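Local coordinates for ATP-dependent DNA helicase PIF1 (Candida albicans, PDB 7OTJ), which couples ATP hydrolysis to 5'-3' unwinding of DNA, probably including G-quadruplexes, and is probably required for nuclear and mitochondrial genome stability, at residues A[32-35]-A[36-40]; A[10-13]-A[14-18]. All coordinates share one frame; numbering follows the deposited sequence.

Contact 1. Residues A[32-35]-A[36-40]. With MG (magnesium ion), chain G; ADP (adenosine-5'-diphosphate), chain E.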
# COMPACT_ATOMS: atom_id res chain seq x y z
N SER A 32 -4.02 -2.79 11.76
CA SER A 32 -3.41 -1.49 11.45
C SER A 32 -3.91 -0.41 12.40
O SER A 32 -3.16 0.51 12.74
CB SER A 32 -3.69 -1.10 10.01
OG SER A 32 -3.11 -2.02 9.11
N VAL A 33 -5.18 -0.49 12.81
CA VAL A 33 -5.68 0.47 13.80
C VAL A 33 -4.87 0.37 15.08
O VAL A 33 -4.47 1.39 15.66
CB VAL A 33 -7.18 0.23 14.05
CG1 VAL A 33 -7.67 1.03 15.23
CG2 VAL A 33 -7.97 0.58 12.81
N LEU A 34 -4.61 -0.85 15.55
CA LEU A 34 -3.72 -1.04 16.68
C LEU A 34 -2.32 -0.53 16.38
O LEU A 34 -1.69 0.13 17.21
CB LEU A 34 -3.69 -2.52 17.07
CG LEU A 34 -2.57 -2.96 18.00
CD1 LEU A 34 -2.63 -2.22 19.34
CD2 LEU A 34 -2.65 -4.46 18.19
N LEU A 35 -1.83 -0.80 15.17
CA LEU A 35 -0.49 -0.39 14.78
C LEU A 35 -0.31 1.12 14.91
O LEU A 35 0.73 1.59 15.38
CB LEU A 35 -0.21 -0.84 13.35
CG LEU A 35 1.26 -1.02 12.99
CD1 LEU A 35 2.00 -1.71 14.13
CD2 LEU A 35 1.39 -1.80 11.68
N ARG A 36 -1.33 1.90 14.53
CA ARG A 36 -1.23 3.34 14.68
C ARG A 36 -1.14 3.75 16.14
O ARG A 36 -0.47 4.74 16.46
CB ARG A 36 -2.43 4.03 14.02
CG ARG A 36 -2.57 3.79 12.54
CD ARG A 36 -3.59 4.74 11.96
NE ARG A 36 -4.02 4.33 10.63
CZ ARG A 36 -5.05 3.53 10.39
NH1 ARG A 36 -5.77 3.03 11.38
NH2 ARG A 36 -5.35 3.22 9.13
N SER A 37 -1.79 3.01 17.03
CA SER A 37 -1.63 3.28 18.45
C SER A 37 -0.24 2.88 18.93
O SER A 37 0.36 3.58 19.75
CB SER A 37 -2.70 2.54 19.26
OG SER A 37 -3.97 3.13 19.06
N ILE A 38 0.26 1.74 18.45
CA ILE A 38 1.63 1.34 18.75
C ILE A 38 2.60 2.45 18.38
O ILE A 38 3.51 2.80 19.14
CB ILE A 38 1.98 0.02 18.03
CG1 ILE A 38 1.12 -1.12 18.57
CG2 ILE A 38 3.45 -0.28 18.19
CD1 ILE A 38 1.27 -2.41 17.80
N ILE A 39 2.43 3.01 17.17
CA ILE A 39 3.32 4.08 16.69
C ILE A 39 3.28 5.28 17.63
O ILE A 39 4.32 5.80 18.05
CB ILE A 39 2.94 4.47 15.25
CG1 ILE A 39 3.21 3.30 14.30
CG2 ILE A 39 3.69 5.71 14.80
CD1 ILE A 39 2.56 3.47 12.94
N LYS A 40 2.08 5.75 17.96
CA LYS A 40 1.93 6.92 18.82
C LYS A 40 2.62 6.70 20.17
O LYS A 40 3.37 7.57 20.65
CB LYS A 40 0.46 7.24 19.02
CG LYS A 40 0.17 8.63 19.55
CD LYS A 40 -1.32 8.84 19.70
CE LYS A 40 -1.62 10.28 20.06
NZ LYS A 40 -1.26 11.19 18.93
MG MG G . -3.98 -3.86 7.89
PB ADP E . -6.62 -5.04 9.53
O1B ADP E . -6.41 -6.24 10.43
O2B ADP E . -5.43 -4.12 9.38
O3B ADP E . -7.33 -5.36 8.24
PA ADP E . -7.89 -2.55 10.09
O1A ADP E . -6.99 -1.87 11.10
O2A ADP E . -7.82 -2.16 8.64
O3A ADP E . -7.72 -4.14 10.29
O5' ADP E . -9.42 -2.39 10.56
C5' ADP E . -10.47 -2.50 9.61
C4' ADP E . -11.68 -1.75 10.13
O4' ADP E . -11.97 -2.18 11.46
C3' ADP E . -11.38 -0.26 10.19
O3' ADP E . -12.38 0.43 9.44
C2' ADP E . -11.49 0.13 11.65
O2' ADP E . -12.22 1.35 11.80
C1' ADP E . -12.21 -1.04 12.29
N9 ADP E . -11.68 -1.31 13.64
C8 ADP E . -10.43 -1.72 13.92
N7 ADP E . -10.26 -1.88 15.26
C5 ADP E . -11.42 -1.57 15.85
C6 ADP E . -11.93 -1.52 17.24
N6 ADP E . -11.14 -1.85 18.29
N1 ADP E . -13.21 -1.13 17.43
C2 ADP E . -14.01 -0.80 16.40
N3 ADP E . -13.61 -0.82 15.11
C4 ADP E . -12.36 -1.19 14.78
O HOH W 1 -2.64 -5.16 8.64
O HOH W 2 -5.34 -2.28 7.42
O HOH W 3 -3.01 -2.98 6.37

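Contact 2. Residues A[10-13]-A[14-18]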
# COMPACT_ATOMS: atom_id res chain seq x y z
N TYR A 10 -3.49 -6.01 24.69
CA TYR A 10 -2.46 -6.96 25.09
C TYR A 10 -1.27 -6.95 24.14
O TYR A 10 -0.12 -7.01 24.58
CB TYR A 10 -3.06 -8.37 25.19
CG TYR A 10 -2.05 -9.44 25.52
CD1 TYR A 10 -1.65 -9.67 26.83
CD2 TYR A 10 -1.50 -10.23 24.52
CE1 TYR A 10 -0.73 -10.65 27.14
CE2 TYR A 10 -0.58 -11.22 24.82
CZ TYR A 10 -0.19 -11.42 26.12
OH TYR A 10 0.73 -12.40 26.42
N VAL A 11 -1.54 -6.87 22.83
CA VAL A 11 -0.47 -6.74 21.84
C VAL A 11 0.32 -5.46 22.08
O VAL A 11 1.56 -5.47 22.13
CB VAL A 11 -1.05 -6.79 20.42
CG1 VAL A 11 0.06 -6.69 19.37
CG2 VAL A 11 -1.90 -8.03 20.22
N LEU A 12 -0.39 -4.34 22.21
CA LEU A 12 0.27 -3.07 22.49
C LEU A 12 1.15 -3.17 23.73
O LEU A 12 2.28 -2.66 23.74
CB LEU A 12 -0.79 -1.98 22.67
CG LEU A 12 -0.29 -0.62 23.16
CD1 LEU A 12 0.64 0.01 22.14
CD2 LEU A 12 -1.46 0.30 23.45
N LYS A 13 0.66 -3.85 24.77
CA LYS A 13 1.45 -4.04 25.99
C LYS A 13 2.74 -4.79 25.71
O LYS A 13 3.80 -4.42 26.22
CB LYS A 13 0.61 -4.80 27.03
CG LYS A 13 1.37 -5.21 28.29
CD LYS A 13 0.49 -6.07 29.19
CE LYS A 13 1.26 -6.63 30.38
NZ LYS A 13 1.70 -5.55 31.31
N GLN A 14 2.68 -5.84 24.88
CA GLN A 14 3.88 -6.60 24.56
C GLN A 14 4.86 -5.77 23.75
O GLN A 14 6.06 -5.79 24.01
CB GLN A 14 3.50 -7.87 23.80
CG GLN A 14 2.49 -8.74 24.53
CD GLN A 14 3.04 -9.29 25.82
OE1 GLN A 14 4.21 -9.65 25.90
NE2 GLN A 14 2.20 -9.35 26.84
N VAL A 15 4.35 -5.03 22.76
CA VAL A 15 5.23 -4.22 21.92
C VAL A 15 5.96 -3.18 22.76
O VAL A 15 7.17 -2.97 22.60
CB VAL A 15 4.44 -3.58 20.77
CG1 VAL A 15 5.34 -2.67 19.95
CG2 VAL A 15 3.83 -4.66 19.88
N LEU A 16 5.25 -2.53 23.68
CA LEU A 16 5.87 -1.52 24.53
C LEU A 16 6.86 -2.12 25.53
O LEU A 16 7.64 -1.36 26.12
CB LEU A 16 4.80 -0.73 25.28
CG LEU A 16 3.82 0.09 24.44
CD1 LEU A 16 2.84 0.83 25.34
CD2 LEU A 16 4.55 1.06 23.52
N SER A 17 6.85 -3.44 25.72
CA SER A 17 7.82 -4.08 26.60
C SER A 17 9.15 -4.35 25.91
O SER A 17 10.09 -4.81 26.58
CB SER A 17 7.25 -5.39 27.13
OG SER A 17 7.22 -6.37 26.10
N GLY A 18 9.24 -4.12 24.60
CA GLY A 18 10.48 -4.23 23.85
C GLY A 18 10.65 -5.53 23.10
O GLY A 18 11.62 -5.67 22.35

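Contact 1. Residues A[32-35]-A[36-40]
S32 and R36 are joined one turn apart, R36 N donating to S32 O at 2.9 Å, near the start of the helix that follows the P-loop (Walker A motif). Here the first turn faces the nucleotide. S32 OG lies beside its own backbone N (chi1 -63°) and binds the magnesium ion at 2.4 Å, while S32 N gives a hydrogen bond to ADP O2B. That oxygen is also a magnesium ligand, so the beta-phosphate is held by metal and main chain together. Three waters complete the observed ligands, and one of them donates to ADP O2A. On the alpha-phosphate, V33 N donates to ADP O1A at 2.8 Å. The V33 side chain lies against the base, its CG2 3.5 Å from ADP C8.

Behind these ligands, D107 of strand 103-107 is hydrogen-bonded to S32 OG, which should hold the hydroxyl in place. R36 runs back extended along the helix toward the nucleotide end: S32 O lies over one face of its guanidinium, V33 CG2 meets the edge in plane, 3.6 Å from R36 NH1, and R36 NH2 is hydrogen-bonded to N62 O.

Farther along, the helix turns apolar residues inward. L34 and L35 pack on Y23 of strand 21-25, and L35 and I39 both rest on I105. The CG1 branch of I38, beside the backbone N, lies across L34 and L35, with I38 CD1 3.8 Å from L35 CD1 and 3.9 Å from L34 CG.

Contact 2. Residues A[10-13]-A[14-18]
Y10 to Q14, V11 to V15 and L12 to L16 are tied by successive i to i+4 hydrogen bonds, with V15 N on V11 O at 2.9 Å, and the helix then runs out in a Schellman motif at G18, whose phi is positive (99°). In this final turn S17 N makes only a weak bond to K13 O but also donates to Q14 O, and G18 N donates to V15 O. S17 OG lies implausibly near Q14 O, so its bond there is doubtful.

Y10 and Q14 make the polar-aromatic pair of this helix. Y10 swings its ring away from its backbone N (chi1 176°), and Q14, bent at chi2 (-64°), folds back over one face of that ring. Q14 CG makes a CH-pi contact, 4.2 Å from the ring centroid, displaced toward the rim. Beyond it the amide group crosses above the phenol end: Q14 NE2 lies over the same ring, 3.2 Å from Y10 CZ, with the amide and ring planes inclined to one another rather than stacked. Around the helix, L12 and L16 pack obliquely, L12 CD1 standing 3.9 Å from L16 CG, while V11 CG1 and V15 CG2 are more loosely paired at 4.3 Å.

One flank of helix 6-16 meets helix 31-45, and the rest of its inner side meets the sheet. V11, L12, V15 and L16 all lie on helix 31-45, L16 against S41 and L42. Y10, V11 and Q14 touch I184 of strand 182-186, Q14 and V15 reach L21 of strand 21-25, and the carbonyl of V15 accepts from Q138 at the start of strand 138-143.

Overall arrangement
Both contacts lie in the nucleotide-binding domain of the helicase, on two neighbouring helices that both pack on strand 21-25, and they touch one another directly. Contact 1, on helix 31-45, is largely buried and begins with ionic chemistry at ADP and magnesium before giving way to an aliphatic core. Contact 2, on helix 6-16, is partly exposed, sits farther from the chain centre and binds no ligand; its polar features are an amide over a phenol ring and the main-chain bonds of a Schellman motif. The two share an apolar seam: I38 CG2 packs on V15 CG1 at 3.5 Å, and L34 touches both V11 and L12, joining the P-loop helix to its predecessor.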